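Local coordinates for protein glycosyl hydrolase (Rhizobium leguminosarum bv. trifolii, PDB 5NDX) that probably hydrolyses iduronic acid glycosides, as a bacterial orthologue of human alpha-L-iduronidase whose catalytic domain is a family 39 TIM barrel, at residues Ala315-Trp320 and Phe326-Ser331; Leu42-Gly47 and Phe358-Lys363; Arg186-Ile191 and Leu243-Tyr248. The protein carries 2 engineered substitutions. All blocks are in the same frame, centred on the assembly; numbering follows the deposited sequence.

Interaction 1. Residues Ala315-Trp320 and Phe326-Ser331; sequences AFIGGW and FAYFGS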
# COMPACT_ATOMS: atom_id res chain seq x y z
N ALA A 315 0.24 2.80 7.29
CA ALA A 315 -0.61 3.98 7.09
C ALA A 315 -0.93 4.72 8.37
O ALA A 315 -1.84 5.53 8.41
CB ALA A 315 -1.88 3.61 6.31
N PHE A 316 -0.18 4.43 9.44
CA PHE A 316 -0.23 5.18 10.70
C PHE A 316 0.16 6.60 10.38
O PHE A 316 0.79 6.86 9.32
CB PHE A 316 0.74 4.61 11.74
CG PHE A 316 0.36 3.27 12.24
CD1 PHE A 316 -0.51 3.14 13.31
CD2 PHE A 316 0.85 2.10 11.64
CE1 PHE A 316 -0.89 1.88 13.77
CE2 PHE A 316 0.48 0.83 12.11
CZ PHE A 316 -0.40 0.72 13.17
N ILE A 317 -0.28 7.52 11.24
CA ILE A 317 0.03 8.95 11.09
C ILE A 317 1.20 9.30 12.01
O ILE A 317 1.14 8.95 13.14
CB ILE A 317 -1.19 9.84 11.47
CG1 ILE A 317 -2.36 9.48 10.57
CG2 ILE A 317 -0.85 11.30 11.33
CD1 ILE A 317 -3.59 10.33 10.77
N GLY A 318 2.24 9.97 11.50
CA GLY A 318 3.41 10.32 12.30
C GLY A 318 4.51 10.95 11.47
O GLY A 318 4.28 11.48 10.39
N GLY A 319 5.72 10.91 12.02
CA GLY A 319 6.85 11.67 11.48
C GLY A 319 7.71 10.92 10.48
O GLY A 319 7.43 9.77 10.09
N TRP A 320 8.77 11.58 10.08
CA TRP A 320 9.71 11.04 9.07
C TRP A 320 10.29 9.68 9.41
O TRP A 320 10.48 8.83 8.51
CB TRP A 320 10.85 12.03 8.86
CG TRP A 320 10.50 13.32 8.15
CD1 TRP A 320 10.37 14.55 8.71
CD2 TRP A 320 10.33 13.50 6.75
NE1 TRP A 320 10.09 15.48 7.75
CE2 TRP A 320 10.07 14.86 6.53
CE3 TRP A 320 10.32 12.64 5.66
CZ2 TRP A 320 9.84 15.40 5.26
CZ3 TRP A 320 10.09 13.17 4.40
CH2 TRP A 320 9.87 14.55 4.22
N PHE A 326 3.31 8.96 5.19
CA PHE A 326 3.46 10.42 5.09
C PHE A 326 4.20 10.93 6.31
O PHE A 326 4.08 10.34 7.37
CB PHE A 326 2.12 11.15 5.04
CG PHE A 326 1.24 10.75 3.88
CD1 PHE A 326 0.39 9.69 4.00
CD2 PHE A 326 1.27 11.46 2.70
CE1 PHE A 326 -0.41 9.30 2.95
CE2 PHE A 326 0.49 11.06 1.61
CZ PHE A 326 -0.35 9.98 1.75
N ALA A 327 4.94 12.02 6.12
CA ALA A 327 5.44 12.83 7.21
C ALA A 327 4.41 13.94 7.52
O ALA A 327 4.07 14.76 6.67
CB ALA A 327 6.78 13.42 6.84
N TYR A 328 3.88 13.90 8.72
CA TYR A 328 2.86 14.81 9.21
C TYR A 328 3.58 16.02 9.82
O TYR A 328 4.47 15.87 10.64
CB TYR A 328 1.99 14.09 10.28
CG TYR A 328 1.09 15.00 11.05
CD1 TYR A 328 -0.14 15.42 10.53
CD2 TYR A 328 1.48 15.48 12.30
CE1 TYR A 328 -0.96 16.31 11.23
CE2 TYR A 328 0.67 16.37 13.02
CZ TYR A 328 -0.54 16.79 12.49
OH TYR A 328 -1.30 17.71 13.21
N PHE A 329 3.23 17.21 9.36
CA PHE A 329 3.64 18.47 9.95
C PHE A 329 2.40 19.12 10.53
O PHE A 329 1.41 19.34 9.82
CB PHE A 329 4.16 19.41 8.88
CG PHE A 329 5.48 19.03 8.33
CD1 PHE A 329 5.58 18.09 7.30
CD2 PHE A 329 6.62 19.60 8.83
CE1 PHE A 329 6.81 17.74 6.78
CE2 PHE A 329 7.85 19.26 8.33
CZ PHE A 329 7.94 18.34 7.28
N GLY A 330 2.45 19.44 11.81
CA GLY A 330 1.34 20.08 12.53
C GLY A 330 1.47 19.79 14.03
O GLY A 330 2.45 19.17 14.44
N SER A 331 0.47 20.18 14.81
CA SER A 331 0.56 20.20 16.28
C SER A 331 0.03 18.94 16.92
O SER A 331 0.36 18.69 18.06
CB SER A 331 -0.19 21.40 16.85
OG SER A 331 -1.55 21.37 16.40
O HOH W 1 0.92 8.48 7.29
O HOH W 2 1.74 10.60 8.67
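Phe326 O is gripped twice: by the hydroxyl of Thr324, and by water 2, which donates a 2.7 Å bond to it. The same water accepts Gly318 N, so a water links loop and strand. The loop, 315-320, follows the eighth parallel strand of the TIM barrel, 307-310, and meets strand 326-330, one half of a two-stranded antiparallel sheet; the touching parts run nearly perpendicular. Water 1 makes a second bridge, donating to Phe316 O at 2.6 Å and accepting a longer bond from Phe326 N. The one direct bond is Tyr328 N to Gly318 O, 3.0 Å, fairly straight at 161°, with the donor tilted 28° out of the carbonyl plane.

Beyond the glycines the contact turns apolar. Trp320 lays one face of its indole over Ala327, whose CB sits 3.6 Å from the centroid of the six-membered ring, a CH-pi contact almost on the ring normal. Its CG stands anti to the carbonyl carbon (chi1 -70°), which carries the indole across Ala327 toward Phe329, where Trp320 NE1 comes 3.6 Å from Phe329 CZ. Trp456 stacks on the indole and meets Phe329 edge-to-face, extending the aromatic cluster. With an alanine in place of Trp320, the Ala327 methyl would probably lose the ring face over it, Phe329 one of its aromatic neighbours and Trp456 its stacking partner.

At the other end of the loop, Phe316 touches the bound glycoside 8U8 and stacks on Trp272, so the loop that bonds to strand 326-330 also reaches the ligand pocket. Tyr328 turns its ring away from Gly318, its hydroxyl bonded to Arg332 N, while Tyr328 CB stays 4.1 Å from Ile317 CG2.

Interaction 2. Residues Leu42-Gly47 and Phe358-Lys363; sequences LAYIGG and FDIIKK
Helix 36-45 of the TIM-barrel domain packs against strand 358-362 of the two-stranded antiparallel sheet, and a single residue, Tyr44, carries the helix side of the contact. Its ring reaches across to two side chains, Ile360 and Lys362, two residues apart on the strand, both pointing to the helix and standing on the same side of the ring plane. Ile360 CD1 comes 4.0 Å from Tyr44 CE2; CG1 lies between the backbone N and the carbonyl carbon (chi1 51°), and the extended chain beyond it sends the terminal methyl toward the helix. Lys362 adds the aliphatic part of its chain, with CD 3.8 Å from Tyr44 CD1. The bend that follows in that chain (chi3 35°) leads the ammonium on to salt bridges with Glu370 and Glu491, so the buried charge is met by two carboxylates, and a methylene of Lys362, not the ammonium, lies nearest the tyrosine ring. Phe326, from the partner strand, meets the Tyr44 ring with the planes at about 55°.

The polar tip of the tyrosine is tied to the strand through solvent, with a weak bond from Gln40 NE2 besides. Tyr44 OH donates to water 3 at 2.9 Å, and water 3 donates to Ile360 O at 2.7 Å.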
# COMPACT_ATOMS: atom_id res chain seq x y z
N LEU A 42 -6.35 9.24 2.27
CA LEU A 42 -7.05 8.26 1.46
C LEU A 42 -7.15 8.62 -0.03
O LEU A 42 -7.26 7.74 -0.85
CB LEU A 42 -8.44 7.95 2.01
CG LEU A 42 -8.48 7.29 3.36
CD1 LEU A 42 -9.91 7.12 3.83
CD2 LEU A 42 -7.80 5.96 3.34
N ALA A 43 -7.12 9.90 -0.35
CA ALA A 43 -7.04 10.35 -1.73
C ALA A 43 -5.74 9.90 -2.36
O ALA A 43 -5.73 9.42 -3.49
CB ALA A 43 -7.13 11.87 -1.79
N TYR A 44 -4.60 10.08 -1.64
CA TYR A 44 -3.33 9.57 -2.21
C TYR A 44 -3.31 8.06 -2.27
O TYR A 44 -2.86 7.50 -3.27
CB TYR A 44 -2.12 9.98 -1.42
CG TYR A 44 -1.90 11.43 -1.22
CD1 TYR A 44 -1.16 12.21 -2.12
CD2 TYR A 44 -2.43 12.03 -0.10
CE1 TYR A 44 -0.92 13.55 -1.84
CE2 TYR A 44 -2.24 13.35 0.13
CZ TYR A 44 -1.49 14.11 -0.72
OH TYR A 44 -1.39 15.43 -0.31
N ILE A 45 -3.82 7.40 -1.22
CA ILE A 45 -3.79 5.94 -1.12
C ILE A 45 -4.68 5.29 -2.20
O ILE A 45 -4.29 4.30 -2.81
CB ILE A 45 -4.19 5.47 0.27
CG1 ILE A 45 -3.15 5.90 1.28
CG2 ILE A 45 -4.37 3.96 0.31
CD1 ILE A 45 -3.67 5.87 2.72
N GLY A 46 -5.83 5.88 -2.48
CA GLY A 46 -6.71 5.38 -3.54
C GLY A 46 -6.34 5.81 -4.95
O GLY A 46 -7.03 5.45 -5.88
N GLY A 47 -5.36 6.65 -5.10
CA GLY A 47 -4.96 7.16 -6.40
C GLY A 47 -3.83 6.47 -7.15
O GLY A 47 -3.42 6.99 -8.17
N PHE A 358 -2.51 21.35 9.01
CA PHE A 358 -1.46 20.35 8.81
C PHE A 358 -1.08 20.28 7.37
O PHE A 358 -1.85 20.67 6.50
CB PHE A 358 -1.87 18.93 9.29
CG PHE A 358 -2.94 18.29 8.43
CD1 PHE A 358 -4.28 18.64 8.59
CD2 PHE A 358 -2.60 17.39 7.43
CE1 PHE A 358 -5.26 18.11 7.75
CE2 PHE A 358 -3.56 16.86 6.61
CZ PHE A 358 -4.89 17.21 6.77
N ASP A 359 0.13 19.77 7.15
CA ASP A 359 0.61 19.37 5.86
C ASP A 359 1.19 17.97 6.00
O ASP A 359 1.86 17.64 7.00
CB ASP A 359 1.66 20.36 5.36
CG ASP A 359 1.04 21.63 4.80
OD1 ASP A 359 0.56 21.59 3.66
OD2 ASP A 359 1.03 22.67 5.50
N ILE A 360 0.97 17.17 4.96
CA ILE A 360 1.57 15.86 4.86
C ILE A 360 2.38 15.75 3.57
O ILE A 360 1.96 16.22 2.51
CB ILE A 360 0.57 14.70 4.93
CG1 ILE A 360 -0.59 14.86 3.95
CG2 ILE A 360 0.10 14.57 6.36
CD1 ILE A 360 -1.59 13.72 4.01
N ILE A 361 3.56 15.14 3.72
CA ILE A 361 4.45 14.90 2.64
C ILE A 361 4.65 13.38 2.45
O ILE A 361 4.90 12.66 3.41
CB ILE A 361 5.79 15.59 2.93
CG1 ILE A 361 5.64 17.11 3.06
CG2 ILE A 361 6.80 15.28 1.86
CD1 ILE A 361 5.18 17.84 1.80
N LYS A 362 4.51 12.91 1.23
CA LYS A 362 4.75 11.49 0.86
C LYS A 362 6.13 11.00 1.11
O LYS A 362 7.10 11.63 0.76
CB LYS A 362 4.48 11.25 -0.63
CG LYS A 362 3.04 11.21 -0.92
CD LYS A 362 2.54 11.33 -2.38
CE LYS A 362 3.34 10.72 -3.46
NZ LYS A 362 2.55 10.70 -4.77
N LYS A 363 6.19 9.80 1.63
CA LYS A 363 7.44 9.13 1.96
C LYS A 363 7.62 7.88 1.09
O LYS A 363 6.67 7.46 0.40
CB LYS A 363 7.41 8.75 3.45
CG LYS A 363 7.60 9.93 4.38
CD LYS A 363 7.30 9.56 5.84
CE LYS A 363 8.29 8.55 6.41
NZ LYS A 363 7.79 8.12 7.72
O HOH W 3 1.30 16.48 -0.14

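Interaction 3. Residues Arg186-Ile191 and Leu243-Tyr248; sequences RTLSPI and LLVVDY. With 8U8 ((2~{R},3~{S},4~{S},5~{R},6~{S})-6-(4-methyl-2-oxidanylidene-chromen-7-yl)oxy-3,4,5-tris(oxidanyl)oxane-2-carboxylic acid), chain M.
One edge of the pocket of one bound 8U8 glycoside is the loop between barrel strand 179-184 and helix 190-200, and here its Thr187 and Leu188 lean on helix 235-252. The loop folds as a type II beta turn from Arg186 to Ser189, closed by Ser189 N to Arg186 O at 3.1 Å. Leu188 occupies the third position with a positive phi (58°), and its side chain leaves the turn toward the helix. There Leu188 CD2 sits over one face of Tyr248, offset toward the rim, 3.6 Å from Tyr248 CG, in a CH-pi contact; Leu188 CD1 rests 4.0 Å from Tyr248 CD2. The tyrosine's chi1 of 178° sets CG opposite the backbone N and turns this face to the leucine. Val245, one helical turn earlier, holds CG2 at 3.9 Å from the methyl CG2 of Thr187, whose hydroxyl is engaged by Glu221. Only apolar groups meet between loop and helix.

Just after the turn Ser189 takes the N-cap position of helix 190-200, its hydroxyl bonding weakly to Phe192 N and also to Asp148, which receives Arg186 N as well. On the pocket side, Arg186 brings its aliphatic chain to the coumarin end of the bound glycoside, CD lying 3.2 Å from the carbonyl oxygen O9 of 8U8. Loops that follow the strands and line the ligand site in this way are characteristic of TIM-barrel glycosidases.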
# COMPACT_ATOMS: atom_id res chain seq x y z
N ARG A 186 2.87 -14.45 16.50
CA ARG A 186 4.00 -15.31 16.76
C ARG A 186 3.89 -16.63 16.04
O ARG A 186 2.84 -17.28 16.03
CB ARG A 186 4.15 -15.52 18.27
CG ARG A 186 4.61 -14.23 18.94
CD ARG A 186 4.58 -14.31 20.46
NE ARG A 186 3.22 -14.64 20.87
CZ ARG A 186 2.86 -15.06 22.08
NH1 ARG A 186 3.76 -15.18 23.07
NH2 ARG A 186 1.58 -15.35 22.32
N THR A 187 5.00 -17.02 15.43
CA THR A 187 5.06 -18.17 14.57
C THR A 187 4.64 -19.44 15.34
O THR A 187 5.20 -19.77 16.39
CB THR A 187 6.46 -18.29 14.01
OG1 THR A 187 6.83 -17.02 13.43
CG2 THR A 187 6.56 -19.39 12.97
N LEU A 188 3.60 -20.10 14.83
CA LEU A 188 3.10 -21.34 15.40
C LEU A 188 2.69 -21.20 16.87
O LEU A 188 2.83 -22.14 17.64
CB LEU A 188 4.11 -22.48 15.20
CG LEU A 188 4.38 -22.90 13.75
CD1 LEU A 188 5.35 -24.08 13.68
CD2 LEU A 188 3.10 -23.25 13.02
N SER A 189 2.12 -20.06 17.23
CA SER A 189 1.60 -19.86 18.58
C SER A 189 0.46 -20.84 18.92
O SER A 189 -0.09 -21.50 18.01
CB SER A 189 1.10 -18.43 18.74
OG SER A 189 -0.04 -18.21 17.94
N PRO A 190 0.11 -20.93 20.23
CA PRO A 190 -0.96 -21.79 20.67
C PRO A 190 -2.29 -21.50 20.00
O PRO A 190 -2.95 -22.44 19.53
CB PRO A 190 -1.04 -21.50 22.17
CG PRO A 190 0.38 -21.31 22.54
CD PRO A 190 0.93 -20.49 21.39
N ILE A 191 -2.67 -20.22 19.94
CA ILE A 191 -3.85 -19.81 19.22
C ILE A 191 -3.83 -20.29 17.75
O ILE A 191 -4.83 -20.74 17.24
CB ILE A 191 -4.03 -18.28 19.25
CG1 ILE A 191 -4.52 -17.83 20.63
CG2 ILE A 191 -5.09 -17.84 18.22
CD1 ILE A 191 -5.99 -18.18 20.92
N LEU A 243 7.26 -20.41 5.27
CA LEU A 243 7.40 -21.76 4.76
C LEU A 243 7.42 -22.81 5.89
O LEU A 243 6.95 -23.91 5.69
CB LEU A 243 8.63 -21.89 3.86
CG LEU A 243 8.56 -21.15 2.52
CD1 LEU A 243 9.87 -21.33 1.78
CD2 LEU A 243 7.40 -21.64 1.69
N LEU A 244 7.94 -22.43 7.06
CA LEU A 244 7.87 -23.28 8.25
C LEU A 244 6.43 -23.52 8.63
O LEU A 244 6.05 -24.61 8.99
CB LEU A 244 8.58 -22.63 9.43
CG LEU A 244 8.91 -23.52 10.61
CD1 LEU A 244 10.02 -24.49 10.20
CD2 LEU A 244 9.42 -22.66 11.77
N VAL A 245 5.62 -22.47 8.57
CA VAL A 245 4.18 -22.59 8.91
C VAL A 245 3.50 -23.49 7.89
O VAL A 245 2.72 -24.40 8.23
CB VAL A 245 3.49 -21.21 8.99
CG1 VAL A 245 1.98 -21.32 9.18
CG2 VAL A 245 4.11 -20.38 10.10
N VAL A 246 3.81 -23.28 6.64
CA VAL A 246 3.28 -24.14 5.59
C VAL A 246 3.71 -25.62 5.85
O VAL A 246 2.88 -26.51 5.76
CB VAL A 246 3.68 -23.64 4.19
CG1 VAL A 246 3.31 -24.65 3.10
CG2 VAL A 246 2.99 -22.31 3.88
N ASP A 247 4.97 -25.88 6.19
CA ASP A 247 5.41 -27.24 6.53
C ASP A 247 4.62 -27.86 7.69
O ASP A 247 4.29 -29.03 7.65
CB ASP A 247 6.90 -27.29 6.91
CG ASP A 247 7.82 -27.08 5.73
OD1 ASP A 247 7.39 -27.31 4.58
OD2 ASP A 247 8.98 -26.67 5.95
N TYR A 248 4.34 -27.06 8.71
CA TYR A 248 3.51 -27.47 9.80
C TYR A 248 2.13 -27.88 9.32
O TYR A 248 1.59 -28.89 9.78
CB TYR A 248 3.43 -26.36 10.84
CG TYR A 248 2.53 -26.70 11.99
CD1 TYR A 248 1.16 -26.45 11.92
CD2 TYR A 248 3.05 -27.26 13.18
CE1 TYR A 248 0.31 -26.78 12.98
CE2 TYR A 248 2.21 -27.59 14.24
CZ TYR A 248 0.84 -27.37 14.14
OH TYR A 248 0.01 -27.67 15.21
C15 8U8 M . 2.65 -7.28 22.13
C13 8U8 M . 3.06 -8.04 21.01
C14 8U8 M . 3.67 -9.28 21.23
C16 8U8 M . 4.06 -10.08 20.15
O9 8U8 M . 4.62 -11.14 20.43
O8 8U8 M . 3.88 -9.66 18.85
C11 8U8 M . 3.18 -8.50 18.59
C10 8U8 M . 2.89 -8.17 17.27
C12 8U8 M . 2.78 -7.67 19.67
C7 8U8 M . 2.04 -6.51 19.36
C8 8U8 M . 1.74 -6.19 18.03
C9 8U8 M . 2.17 -7.01 16.97
O2 8U8 M . 1.87 -6.75 15.65
C5 8U8 M . 1.60 -5.40 15.11
O1 8U8 M . 2.61 -4.50 15.57
C1 8U8 M . 2.38 -3.15 15.47
C6 8U8 M . 3.66 -2.65 15.08
O7 8U8 M . 3.90 -1.49 15.40
O6 8U8 M . 4.37 -3.42 14.46
C2 8U8 M . 1.41 -2.68 14.34
O5 8U8 M . 2.10 -2.73 13.08
C3 8U8 M . 0.04 -3.49 14.31
O4 8U8 M . -1.01 -2.66 14.68
C4 8U8 M . 0.09 -4.75 15.24
O3 8U8 M . -1.06 -5.62 14.90

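Overall arrangement
Interactions 1 and 2 are neighbours, their centres 10 Å apart, and share the two-stranded antiparallel sheet: strand 326-330 pairs with strand 358-362, through Phe329 N to Asp359 O and Ala327 N to Ile361 O, both 2.8 Å and probable hydrogen bonds. Interaction 3 stands apart, its centre 34 and 36 Å from theirs and its nearest atoms about 16 and 25 Å away. Along the chain interaction 2 closes the widest loop, from helix 36-45 to strand 358-362; interactions 3 and then 1 are nested within it. Phe316 and Arg186 belong to the same 8U8 pocket, which thus draws on two loops, after strands 307-310 and 179-184, that pack on different parts of the fold.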